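Local structure of ferritin (Pseudo-nitzschia multiseries, 4IWK) at residues Glu3-Leu8 with Glu107-Cys112; Glu16-Gln21 with Ala71-Val76; Leu24-Trp29 with Ala40-Glu45; Ile28-Asn33 with Ser82-Val87; Ser101-Ala106 with Pro123-Gln128. The protein probably stores iron in a soluble, non-toxic form, taking it up as ferrous ion and depositing it as ferric hydroxide after oxidation by dioxygen. All blocks are in the same frame, centred on the assembly; numbering follows the deposited sequence.

Contact 1. Residues Glu3-Leu8 with Glu107-Cys112; sequences EELLDL and EAASTC
Glu4 reaches across to Ala108 with its carboxylate, whose OE1 comes to 3.7 Å from Ala108 CB. CG anti to the backbone N (chi1 -156°) starts the chain toward Ala108, and a bend at chi2 follows. A single water joins the two helices in polar fashion: it donates to Glu4 OE1 at 2.8 Å and to Ala108 O at 3.0 Å. In other crystals of this protein Glu3, Glu4 and Asp7 bind iron, so the same exposed acidic turn that offers this carboxylate can also take up metal. Leu5 points toward the second helix. It is modelled in two conformers, and in the one described CD1 lies 3.9 Å from Ala108 CB and touches Ala109 CB as well. Its CD2 turns to Cys112 CB at 4.2 Å. One turn on, Leu8 brings CD1 to 3.6 Å from Ala108 CB. That methyl is thus met by Glu4, Leu5 and Leu8, consistent with the close approach, 5.3 Å, of the CA atoms of Leu5 and Ala108. The two helical segments run nearly antiparallel, at 150°, with axes 9.0 Å apart, as in the four-helix bundle of ferritins. Leu105, earlier on helix 84-111, packs on both Leu5 and Leu8; Val117 and Met118 of helix 115-145 lie against Ala109, and Phe115 of a neighbouring subunit packs on Glu107 and Ser110.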
# COMPACT_ATOMS: atom_id res chain seq x y z
N GLU A 3 39.68 2.43 50.91
CA GLU A 3 40.05 3.75 50.44
C GLU A 3 40.73 3.65 49.07
O GLU A 3 40.46 4.49 48.20
CB GLU A 3 41.03 4.43 51.42
CG GLU A 3 41.29 5.87 51.09
CD GLU A 3 39.97 6.61 50.96
OE1 GLU A 3 39.17 6.55 51.91
OE2 GLU A 3 39.69 7.19 49.90
N GLU A 4 41.63 2.67 48.91
CA GLU A 4 42.33 2.49 47.69
C GLU A 4 41.31 2.33 46.52
O GLU A 4 41.41 2.98 45.46
CB GLU A 4 43.19 1.24 47.75
CG GLU A 4 44.34 1.29 46.80
CD GLU A 4 44.75 -0.09 46.27
OE1 GLU A 4 44.14 -1.14 46.65
OE2 GLU A 4 45.69 -0.12 45.43
N LEU A 5 40.31 1.50 46.74
CA LEU A 5 39.39 1.19 45.64
C LEU A 5 38.56 2.47 45.31
O LEU A 5 38.46 2.81 44.11
CB LEU A 5 38.52 -0.06 45.96
CG LEU A 5 37.35 -0.36 45.02
CD1 LEU A 5 37.89 -0.72 43.68
CD2 LEU A 5 36.44 -1.48 45.56
N LEU A 6 38.02 3.18 46.33
CA LEU A 6 37.28 4.41 46.11
C LEU A 6 38.17 5.51 45.43
O LEU A 6 37.70 6.22 44.53
CB LEU A 6 36.69 4.95 47.41
CG LEU A 6 35.85 3.96 48.24
CD1 LEU A 6 35.60 4.56 49.62
CD2 LEU A 6 34.55 3.49 47.59
N ASP A 7 39.42 5.66 45.85
CA ASP A 7 40.29 6.66 45.19
C ASP A 7 40.52 6.30 43.73
O ASP A 7 40.49 7.18 42.84
CB ASP A 7 41.64 6.71 45.94
CG ASP A 7 41.50 7.43 47.31
OD1 ASP A 7 40.40 8.00 47.54
OD2 ASP A 7 42.42 7.50 48.22
N LEU A 8 40.76 4.97 43.49
CA LEU A 8 41.07 4.53 42.09
C LEU A 8 39.84 4.67 41.21
O LEU A 8 39.95 4.97 40.01
CB LEU A 8 41.62 3.10 42.02
CG LEU A 8 43.07 2.95 42.61
CD1 LEU A 8 43.35 1.44 42.74
CD2 LEU A 8 44.11 3.61 41.73
N GLU A 107 42.44 -4.53 39.82
CA GLU A 107 43.31 -5.20 40.90
C GLU A 107 42.82 -4.82 42.29
O GLU A 107 42.71 -5.71 43.11
CB GLU A 107 44.77 -4.75 40.80
CG GLU A 107 45.53 -5.09 39.54
CD GLU A 107 46.17 -6.44 39.66
OE1 GLU A 107 45.71 -7.19 40.61
OE2 GLU A 107 47.11 -6.70 38.81
N ALA A 108 42.44 -3.55 42.50
CA ALA A 108 41.91 -3.10 43.84
C ALA A 108 40.58 -3.79 44.11
O ALA A 108 40.28 -4.24 45.28
CB ALA A 108 41.73 -1.58 43.87
N ALA A 109 39.75 -3.88 43.05
CA ALA A 109 38.42 -4.51 43.25
C ALA A 109 38.58 -6.01 43.56
O ALA A 109 37.88 -6.54 44.37
CB ALA A 109 37.51 -4.34 41.98
N SER A 110 39.49 -6.63 42.84
CA SER A 110 39.75 -8.09 43.07
C SER A 110 40.24 -8.31 44.51
O SER A 110 39.75 -9.21 45.17
CB SER A 110 40.85 -8.54 42.13
OG SER A 110 41.02 -9.97 42.29
N THR A 111 41.18 -7.52 44.98
CA THR A 111 41.65 -7.61 46.42
C THR A 111 40.54 -7.45 47.42
O THR A 111 40.54 -8.16 48.44
CB THR A 111 42.72 -6.51 46.65
OG1 THR A 111 43.84 -6.84 45.80
CG2 THR A 111 43.17 -6.34 48.12
N CYS A 112 39.56 -6.58 47.13
CA CYS A 112 38.41 -6.26 48.03
C CYS A 112 37.29 -7.29 47.79
O CYS A 112 36.26 -7.15 48.40
CB CYS A 112 37.84 -4.86 47.71
SG CYS A 112 38.94 -3.61 48.39
O HOH W 1 41.86 -2.65 47.32

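Contact 2. Residues Glu16-Gln21 with Ala71-Val76; sequences EFTASQ and AVPAPV. With FE (Fe (III) ion), chain G.
Two waters gather at the carbonyl oxygen of Pro73 and link it to Thr18 and Gln21. One water donates to Pro73 O at 2.8 Å and, with its other proton, to Thr18 O at 3.2 Å. The second accepts from Gln21 NE2 at 2.9 Å and can donate to Pro73 O, though it has other acceptors in reach. The direct contacts are van der Waals ones. Val72 points toward the helix, and its CG1, anti to the backbone N (chi1 -167°), is set against Gln21 CG at 3.5 Å, the two side chains crossing at about a right angle; its other methyl, CG2, meets Phe17 CB at 3.9 Å. Thr18 OG1, which is already bonded to Thr14 O, lies 3.5 Å from Pro73 CD, and Pro75 CG rests 3.5 Å from Gln21 O. Residues 71-76 belong to the long connection that joins the second and third helices of the ferritin bundle and runs across the outside of helix 3-32. A neighbouring subunit packs here too, with Gln21 on its Val72 and Val72 on its Gln21, so the connection is part of a reciprocal subunit interface. Glu16, on the inward side of the same helix, serves the ferroxidase centre: OE1 binds the iron at 2.0 Å, and Glu49, His52 and two waters complete the ligands. Its other oxygen, OE2, accepts from one of those metal-bound waters and from Gln12 NE2, which would help hold the carboxylate's orientation.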
# COMPACT_ATOMS: atom_id res chain seq x y z
N GLU A 16 39.51 9.26 32.27
CA GLU A 16 38.69 9.23 31.01
C GLU A 16 38.52 10.68 30.56
O GLU A 16 38.64 10.94 29.33
CB GLU A 16 37.28 8.67 31.28
CG GLU A 16 37.36 7.14 31.69
CD GLU A 16 37.96 6.18 30.71
OE1 GLU A 16 38.01 6.53 29.53
OE2 GLU A 16 38.32 5.06 31.15
N PHE A 17 38.31 11.60 31.49
CA PHE A 17 38.14 13.00 31.06
C PHE A 17 39.45 13.64 30.59
O PHE A 17 39.41 14.48 29.64
CB PHE A 17 37.51 13.86 32.17
CG PHE A 17 36.10 13.50 32.51
CD1 PHE A 17 35.25 12.80 31.62
CD2 PHE A 17 35.59 13.91 33.74
CE1 PHE A 17 33.93 12.51 31.95
CE2 PHE A 17 34.25 13.63 34.07
CZ PHE A 17 33.41 12.97 33.15
N THR A 18 40.59 13.20 31.15
CA THR A 18 41.92 13.63 30.69
C THR A 18 42.10 13.17 29.26
O THR A 18 42.50 13.95 28.38
CB THR A 18 43.00 13.03 31.61
OG1 THR A 18 42.81 13.58 32.92
CG2 THR A 18 44.40 13.34 31.13
N ALA A 19 41.74 11.91 29.02
CA ALA A 19 41.85 11.40 27.65
C ALA A 19 40.91 12.09 26.68
O ALA A 19 41.32 12.39 25.61
CB ALA A 19 41.54 9.91 27.63
N SER A 20 39.73 12.45 27.13
CA SER A 20 38.83 13.22 26.25
C SER A 20 39.50 14.52 25.79
O SER A 20 39.40 14.92 24.61
CB SER A 20 37.55 13.51 27.03
OG SER A 20 36.67 14.23 26.17
N GLN A 21 40.17 15.19 26.75
CA GLN A 21 40.81 16.49 26.43
C GLN A 21 42.02 16.29 25.56
O GLN A 21 42.34 17.13 24.68
CB GLN A 21 41.24 17.24 27.75
CG GLN A 21 40.04 17.82 28.48
CD GLN A 21 39.47 19.02 27.63
OE1 GLN A 21 38.55 18.76 26.85
NE2 GLN A 21 40.04 20.22 27.75
N ALA A 71 40.32 18.42 38.78
CA ALA A 71 40.71 19.16 37.59
C ALA A 71 40.99 18.23 36.42
O ALA A 71 41.60 17.16 36.61
CB ALA A 71 41.96 20.04 37.88
N VAL A 72 40.61 18.69 35.19
CA VAL A 72 41.07 17.98 33.99
C VAL A 72 42.27 18.70 33.43
O VAL A 72 42.20 19.87 32.99
CB VAL A 72 39.94 17.88 32.91
CG1 VAL A 72 40.37 16.87 31.85
CG2 VAL A 72 38.61 17.37 33.52
N PRO A 73 43.44 18.10 33.52
CA PRO A 73 44.68 18.88 33.24
C PRO A 73 44.77 19.33 31.82
O PRO A 73 44.20 18.69 30.87
CB PRO A 73 45.82 17.90 33.49
CG PRO A 73 45.16 16.60 33.78
CD PRO A 73 43.71 16.77 34.11
N ALA A 74 45.43 20.45 31.65
CA ALA A 74 45.76 20.90 30.29
C ALA A 74 46.61 19.89 29.55
O ALA A 74 47.62 19.41 30.06
CB ALA A 74 46.53 22.21 30.34
N PRO A 75 46.22 19.53 28.32
CA PRO A 75 47.09 18.62 27.58
C PRO A 75 48.43 19.27 27.24
O PRO A 75 48.44 20.47 26.90
CB PRO A 75 46.30 18.39 26.25
CG PRO A 75 44.89 18.68 26.58
CD PRO A 75 44.89 19.76 27.65
N VAL A 76 49.51 18.48 27.32
CA VAL A 76 50.82 19.10 27.11
C VAL A 76 51.54 18.59 25.86
O VAL A 76 52.48 19.21 25.39
CB VAL A 76 51.74 18.91 28.35
CG1 VAL A 76 51.15 19.67 29.55
CG2 VAL A 76 51.94 17.44 28.65
FE FE G . 38.35 5.45 27.87
O HOH W 2 38.77 3.78 29.01
O HOH W 3 44.49 16.32 29.35
O HOH W 4 42.00 20.43 29.81
O HOH W 5 39.26 4.47 26.23

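Contact 3. Residues Leu24-Trp29 with Ala40-Glu45; sequences LSASIW and AYMLAE
Met42, Ser27 and Leu43 carry this contact between the first two helices of the ferritin four-helix bundle, which run antiparallel here at 163° with their axes only 7.7 Å apart. The small Ala26 and Ser27 probably permit this closeness. Met42 CB comes in over the backbone at Ser27, 3.6 Å from Ser27 N and 3.8 Å from Ser27 CB. Its CG, anti to the carbonyl carbon (chi1 -61°), then passes Ala26, whose CB lies 3.7 Å away. A bend at chi2 keeps SD 3.8 Å from Ala26 CB; the end of the chain then leads away from helix 24-29 into the interior of the bundle, where Met42 touches Trp88 and Ile91 of helix 84-111 and Tyr23 and Phe30 of the first helix. Glu45, in the same segment, takes no part in the packing but binds iron through OE1, with Glu48 and Glu131. Ser27 is deposited in two conformers; in the one described, OG folds back on its own helix and donates to Leu24 O at 2.7 Å, in the carbonyl plane and on a lone pair. The same oxygen also takes the backbone N-H of Ile28. On the other flank, Leu43 closes the contact next to a neighbouring subunit, whose Leu54 packs on both Leu43 and Leu24. These two leucines lie side by side, pointing the same way, and their CD1 atoms meet at 3.7 Å.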
# COMPACT_ATOMS: atom_id res chain seq x y z
N LEU A 24 40.80 15.90 22.18
CA LEU A 24 40.35 17.15 21.58
C LEU A 24 41.62 17.92 21.16
O LEU A 24 41.64 18.53 20.07
CB LEU A 24 39.57 17.97 22.64
CG LEU A 24 39.18 19.37 22.17
CD1 LEU A 24 38.21 19.19 20.96
CD2 LEU A 24 38.41 20.10 23.27
N SER A 25 42.68 17.92 21.98
CA SER A 25 43.93 18.57 21.57
C SER A 25 44.49 18.00 20.23
O SER A 25 44.95 18.78 19.37
CB SER A 25 44.99 18.50 22.69
OG SER A 25 45.60 17.21 22.79
N ALA A 26 44.42 16.66 20.07
CA ALA A 26 44.85 16.04 18.78
C ALA A 26 43.97 16.55 17.62
O ALA A 26 44.48 16.84 16.54
CB ALA A 26 44.81 14.53 18.87
N SER A 27 42.65 16.62 17.84
CA SER A 27 41.76 17.12 16.78
C SER A 27 42.15 18.54 16.36
O SER A 27 42.10 18.92 15.19
CB SER A 27 40.29 17.11 17.28
OG SER A 27 39.95 18.29 18.00
N ILE A 28 42.55 19.35 17.34
CA ILE A 28 42.93 20.77 17.01
C ILE A 28 44.20 20.75 16.20
O ILE A 28 44.29 21.40 15.17
CB ILE A 28 43.09 21.58 18.34
CG1 ILE A 28 41.72 21.78 19.00
CG2 ILE A 28 43.79 22.88 17.99
CD1 ILE A 28 41.88 22.27 20.44
N TRP A 29 45.22 19.94 16.62
CA TRP A 29 46.43 19.89 15.85
C TRP A 29 46.13 19.45 14.43
O TRP A 29 46.65 20.02 13.46
CB TRP A 29 47.46 18.92 16.56
CG TRP A 29 48.81 19.07 15.90
CD1 TRP A 29 49.84 19.91 16.32
CD2 TRP A 29 49.27 18.41 14.71
NE1 TRP A 29 50.91 19.80 15.43
CE2 TRP A 29 50.59 18.90 14.44
CE3 TRP A 29 48.67 17.51 13.81
CZ2 TRP A 29 51.36 18.43 13.30
CZ3 TRP A 29 49.40 17.05 12.68
CH2 TRP A 29 50.75 17.56 12.41
N ALA A 40 38.52 14.55 12.58
CA ALA A 40 37.13 14.07 12.93
C ALA A 40 37.19 12.77 13.71
O ALA A 40 36.39 12.62 14.65
CB ALA A 40 36.36 13.88 11.62
N TYR A 41 38.20 11.90 13.43
CA TYR A 41 38.39 10.69 14.22
C TYR A 41 38.68 11.11 15.65
O TYR A 41 38.11 10.52 16.60
CB TYR A 41 39.46 9.84 13.60
CG TYR A 41 39.58 8.47 14.23
CD1 TYR A 41 39.09 7.33 13.55
CD2 TYR A 41 40.28 8.28 15.44
CE1 TYR A 41 39.22 6.10 14.09
CE2 TYR A 41 40.36 7.02 16.01
CZ TYR A 41 39.85 5.96 15.33
OH TYR A 41 40.00 4.70 15.91
N MET A 42 39.60 12.04 15.82
CA MET A 42 39.98 12.44 17.22
C MET A 42 38.75 13.06 17.95
O MET A 42 38.57 12.81 19.17
CB MET A 42 41.17 13.42 17.21
CG MET A 42 42.45 12.82 16.58
SD MET A 42 43.00 11.40 17.57
CE MET A 42 44.50 10.74 16.74
N LEU A 43 37.98 13.90 17.26
CA LEU A 43 36.78 14.46 17.90
C LEU A 43 35.76 13.38 18.35
O LEU A 43 35.22 13.50 19.45
CB LEU A 43 36.22 15.54 16.92
CG LEU A 43 35.29 16.46 17.58
CD1 LEU A 43 36.15 17.43 18.42
CD2 LEU A 43 34.69 17.17 16.36
N ALA A 44 35.57 12.32 17.54
CA ALA A 44 34.64 11.27 17.89
C ALA A 44 35.21 10.57 19.13
O ALA A 44 34.45 10.27 20.04
CB ALA A 44 34.47 10.31 16.69
N GLU A 45 36.52 10.29 19.15
CA GLU A 45 37.05 9.71 20.37
C GLU A 45 37.01 10.62 21.57
O GLU A 45 36.85 10.06 22.71
CB GLU A 45 38.54 9.39 20.20
CG GLU A 45 38.76 8.21 19.28
CD GLU A 45 38.27 6.96 19.99
OE1 GLU A 45 38.44 6.83 21.24
OE2 GLU A 45 37.68 6.18 19.23

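Contact 4. Residues Ile28-Asn33 with Ser82-Val87; sequences IWFDQN and SSPEDV
Trp29 lays its indole against Val87, Pro84 and the backbone of Ser82 and Ser83. CB points at the other segment, and CG stands anti to the backbone N (chi1 -169°). Farther out, CE3 lies 3.7 Å from Val87 CG2, a methyl that sits over one face of the six-membered ring, 27° off its normal, in a CH-pi contact. At the tip CZ2 is 3.7 Å from Ser82 C and CH2 is 3.6 Å from Ser83 C. The opposite face is covered by Asn33, whose ND2 stands over the ring centre while donating to Trp29 O at 2.8 Å. An alanine in place of Trp29 would probably open a gap between Asn33 and Val87 and leave the Ser82-Pro84 backbone without its aromatic cover. Phe30 works beside it: Phe30 and Val87 reach toward each other tip to tip, CE2 3.6 Å from Val87 CG1, and Pro84 CB lies in plane at the ring edge, 3.9 Å from CE1. The contact joins the last turns of helix 3-32 to the first turn of helix 84-111, which opens with a capping box formed by Ser83 and Asp86. Asp86 OD2 takes Ser82 N at 2.8 Å on its anti lone pair, and the Ser83 bonds are weak. None of the polar bonds described joins the two segments, so aromatic and aliphatic packing holds the helix ends together.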
# COMPACT_ATOMS: atom_id res chain seq x y z
N ILE A 28 42.55 19.35 17.34
CA ILE A 28 42.93 20.77 17.01
C ILE A 28 44.20 20.75 16.20
O ILE A 28 44.29 21.40 15.17
CB ILE A 28 43.09 21.58 18.34
CG1 ILE A 28 41.72 21.78 19.00
CG2 ILE A 28 43.79 22.88 17.99
CD1 ILE A 28 41.88 22.27 20.44
N TRP A 29 45.22 19.94 16.62
CA TRP A 29 46.43 19.89 15.85
C TRP A 29 46.13 19.45 14.43
O TRP A 29 46.65 20.02 13.46
CB TRP A 29 47.46 18.92 16.56
CG TRP A 29 48.81 19.07 15.90
CD1 TRP A 29 49.84 19.91 16.32
CD2 TRP A 29 49.27 18.41 14.71
NE1 TRP A 29 50.91 19.80 15.43
CE2 TRP A 29 50.59 18.90 14.44
CE3 TRP A 29 48.67 17.51 13.81
CZ2 TRP A 29 51.36 18.43 13.30
CZ3 TRP A 29 49.40 17.05 12.68
CH2 TRP A 29 50.75 17.56 12.41
N PHE A 30 45.36 18.35 14.27
CA PHE A 30 45.07 17.87 12.93
C PHE A 30 44.33 18.95 12.12
O PHE A 30 44.67 19.13 10.96
CB PHE A 30 44.19 16.63 13.04
CG PHE A 30 45.00 15.40 13.37
CD1 PHE A 30 46.16 15.13 12.66
CD2 PHE A 30 44.62 14.54 14.38
CE1 PHE A 30 46.94 13.96 12.89
CE2 PHE A 30 45.38 13.36 14.63
CZ PHE A 30 46.56 13.09 13.90
N ASP A 31 43.35 19.64 12.71
CA ASP A 31 42.54 20.61 11.92
C ASP A 31 43.43 21.76 11.55
O ASP A 31 43.36 22.27 10.43
CB ASP A 31 41.35 21.12 12.73
CG ASP A 31 40.10 20.35 12.48
OD1 ASP A 31 39.88 19.80 11.36
OD2 ASP A 31 39.23 20.25 13.40
N GLN A 32 44.30 22.16 12.46
CA GLN A 32 45.19 23.29 12.14
C GLN A 32 46.14 22.95 11.01
O GLN A 32 46.73 23.85 10.33
CB GLN A 32 46.00 23.69 13.38
CG GLN A 32 45.21 24.39 14.44
CD GLN A 32 46.06 24.65 15.70
OE1 GLN A 32 47.21 24.10 15.86
NE2 GLN A 32 45.48 25.46 16.65
N ASN A 33 46.46 21.66 10.85
CA ASN A 33 47.38 21.27 9.86
C ASN A 33 46.69 20.59 8.66
O ASN A 33 47.37 19.93 7.87
CB ASN A 33 48.44 20.39 10.50
CG ASN A 33 49.34 21.19 11.40
OD1 ASN A 33 50.27 21.81 10.86
ND2 ASN A 33 49.09 21.28 12.73
N SER A 82 54.91 17.47 15.79
CA SER A 82 55.30 18.15 14.55
C SER A 82 54.85 17.30 13.32
O SER A 82 54.96 17.72 12.15
CB SER A 82 56.81 18.49 14.61
OG SER A 82 57.47 17.29 14.73
N SER A 83 54.26 16.11 13.55
CA SER A 83 53.75 15.39 12.41
C SER A 83 52.62 14.46 12.84
O SER A 83 52.44 14.30 14.06
CB SER A 83 54.86 14.49 11.83
OG SER A 83 55.20 13.51 12.79
N PRO A 84 51.81 13.94 11.88
CA PRO A 84 50.73 12.97 12.31
C PRO A 84 51.28 11.81 13.07
O PRO A 84 50.62 11.34 14.03
CB PRO A 84 50.05 12.54 10.99
CG PRO A 84 50.27 13.81 10.12
CD PRO A 84 51.67 14.32 10.45
N GLU A 85 52.44 11.31 12.66
CA GLU A 85 53.00 10.19 13.46
C GLU A 85 53.19 10.50 14.97
O GLU A 85 52.89 9.63 15.84
CB GLU A 85 54.37 9.80 12.89
CG GLU A 85 54.75 8.47 13.51
CD GLU A 85 56.13 8.01 13.03
OE1 GLU A 85 56.43 8.33 11.87
OE2 GLU A 85 56.83 7.31 13.81
N ASP A 86 53.63 11.74 15.28
CA ASP A 86 53.82 12.10 16.66
C ASP A 86 52.46 12.07 17.38
O ASP A 86 52.39 11.68 18.56
CB ASP A 86 54.34 13.55 16.77
CG ASP A 86 55.77 13.73 16.22
OD1 ASP A 86 56.54 12.73 16.18
OD2 ASP A 86 56.13 14.90 15.92
N VAL A 87 51.44 12.60 16.73
CA VAL A 87 50.14 12.69 17.39
C VAL A 87 49.61 11.22 17.64
O VAL A 87 49.21 10.90 18.76
CB VAL A 87 49.10 13.39 16.50
CG1 VAL A 87 47.79 13.57 17.34
CG2 VAL A 87 49.64 14.80 16.14

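Contact 5. Residues Ser101-Ala106 with Pro123-Gln128; sequences SLLNLA and PFHLQQ
Leu102 makes the apolar part of the contact with Gln128 and Phe124. Its CD1 lies 3.5 Å from Gln128 CG and 4.0 Å from Phe124 CB, and it crosses both side chains at about a right angle. The Phe124 ring itself leads off to Phe56 and Phe120. Edge contacts come from the imidazole of His125, which enters between the helices with CG anti to the carbonyl carbon (chi1 -70°). Ala106 CB and the carbonyl oxygen of Leu102 lie at its edge, and Leu103 CD2 approaches it obliquely. The ring is probably turned over in the model, so the assignment of its nitrogens is doubtful. An alanine at His125 would probably leave a gap beside Ala106 and Leu103, just where Phe115 and Ala116 of a neighbouring subunit pack. These are the third and fourth helices of the ferritin bundle, antiparallel at 153° with axes 10.5 Å apart, a spacing wide enough for the side chains to fit between them. The polar side chains Gln128 and Ser101 bond outside the two segments. Gln128, bent at chi2 (-51°), gives NE2 to Glu95 OE1 and Thr99 OG1, which would hold its amide near the ferroxidase centre; its side chain is about 4 Å, at nearest atoms, from a bound iron. On the other helix, Ser101 OG is hydrogen-bonded to Gln12 OE1.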
# COMPACT_ATOMS: atom_id res chain seq x y z
N SER A 101 45.13 2.18 33.96
CA SER A 101 44.33 2.74 35.01
C SER A 101 43.18 1.73 35.34
O SER A 101 42.79 1.49 36.53
CB SER A 101 43.80 4.07 34.46
OG SER A 101 43.08 4.66 35.48
N LEU A 102 42.62 1.15 34.28
CA LEU A 102 41.52 0.21 34.42
C LEU A 102 42.01 -1.06 35.09
O LEU A 102 41.25 -1.67 35.88
CB LEU A 102 40.88 -0.18 33.04
CG LEU A 102 39.96 0.93 32.52
CD1 LEU A 102 39.64 0.71 31.02
CD2 LEU A 102 38.66 1.03 33.35
N LEU A 103 43.19 -1.54 34.68
CA LEU A 103 43.73 -2.78 35.34
C LEU A 103 44.10 -2.48 36.79
O LEU A 103 43.81 -3.32 37.64
CB LEU A 103 44.96 -3.33 34.53
CG LEU A 103 44.60 -3.90 33.13
CD1 LEU A 103 45.92 -4.27 32.44
CD2 LEU A 103 43.67 -5.13 33.01
N ASN A 104 44.54 -1.27 37.12
CA ASN A 104 44.78 -0.93 38.54
C ASN A 104 43.53 -0.96 39.37
O ASN A 104 43.49 -1.46 40.53
CB ASN A 104 45.40 0.47 38.70
CG ASN A 104 46.85 0.53 38.26
OD1 ASN A 104 47.50 -0.49 38.11
ND2 ASN A 104 47.32 1.74 37.95
N LEU A 105 42.47 -0.38 38.80
CA LEU A 105 41.17 -0.39 39.47
C LEU A 105 40.67 -1.84 39.63
O LEU A 105 40.17 -2.17 40.74
CB LEU A 105 40.15 0.44 38.59
CG LEU A 105 38.80 0.52 39.14
CD1 LEU A 105 38.69 0.99 40.64
CD2 LEU A 105 37.98 1.47 38.19
N ALA A 106 40.74 -2.67 38.57
CA ALA A 106 40.32 -4.05 38.69
C ALA A 106 41.16 -4.82 39.77
O ALA A 106 40.59 -5.67 40.46
CB ALA A 106 40.40 -4.84 37.37
N PRO A 123 33.41 -5.06 30.33
CA PRO A 123 33.31 -4.56 28.94
C PRO A 123 34.31 -3.48 28.67
O PRO A 123 34.70 -3.33 27.50
CB PRO A 123 31.89 -3.96 28.86
CG PRO A 123 31.19 -4.38 30.13
CD PRO A 123 32.12 -5.08 31.07
N PHE A 124 34.75 -2.76 29.69
CA PHE A 124 35.83 -1.78 29.45
C PHE A 124 37.16 -2.47 29.21
O PHE A 124 37.99 -2.01 28.38
CB PHE A 124 35.99 -0.84 30.69
CG PHE A 124 34.73 0.07 30.90
CD1 PHE A 124 34.64 1.27 30.18
CD2 PHE A 124 33.67 -0.33 31.68
CE1 PHE A 124 33.47 2.06 30.31
CE2 PHE A 124 32.53 0.45 31.86
CZ PHE A 124 32.42 1.64 31.15
N HIS A 125 37.40 -3.61 29.91
CA HIS A 125 38.65 -4.31 29.59
C HIS A 125 38.72 -4.71 28.12
O HIS A 125 39.78 -4.56 27.45
CB HIS A 125 38.75 -5.59 30.51
CG HIS A 125 38.99 -5.25 31.94
ND1 HIS A 125 38.29 -5.81 33.00
CD2 HIS A 125 39.83 -4.33 32.47
CE1 HIS A 125 38.76 -5.30 34.14
NE2 HIS A 125 39.66 -4.38 33.83
N LEU A 126 37.59 -5.23 27.61
CA LEU A 126 37.54 -5.73 26.24
C LEU A 126 37.53 -4.58 25.26
O LEU A 126 38.17 -4.67 24.28
CB LEU A 126 36.31 -6.62 26.06
CG LEU A 126 36.41 -7.87 26.94
CD1 LEU A 126 35.13 -8.69 26.73
CD2 LEU A 126 37.63 -8.71 26.51
N GLN A 127 36.89 -3.45 25.63
CA GLN A 127 36.90 -2.30 24.72
C GLN A 127 38.37 -1.82 24.59
O GLN A 127 38.76 -1.52 23.46
CB GLN A 127 35.97 -1.21 25.27
CG GLN A 127 36.19 0.18 24.57
CD GLN A 127 35.51 0.37 23.23
OE1 GLN A 127 35.76 1.39 22.49
NE2 GLN A 127 34.64 -0.59 22.89
N GLN A 128 39.15 -1.81 25.63
CA GLN A 128 40.52 -1.32 25.55
C GLN A 128 41.37 -2.24 24.68
O GLN A 128 42.26 -1.76 23.99
CB GLN A 128 41.18 -1.24 26.94
CG GLN A 128 40.65 -0.07 27.77
CD GLN A 128 40.72 1.23 26.97
OE1 GLN A 128 39.66 1.77 26.59
NE2 GLN A 128 41.94 1.73 26.71

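In the fold
Contacts 3 and 5 are the buried ones, pairing the first two and the last two long helices on opposite sides of the chain's centre; contacts 1, 2 and 4 are partly exposed. Contacts 1 and 4 join the same helices, 3-32 and 84-111, at opposite ends, with centres 37 Å apart: a water and small alanines serve at one, aromatic rings at the other. Contact 2 differs in using an irregular connecting segment and bridging waters. Neighbours also interlock through apolar side chains: contact 1 touches contact 5, and contact 3 touches contact 4, where Ala26 packs on Val87. One neighbouring subunit packs on contacts 2, 3 and 4, another on contacts 1 and 5.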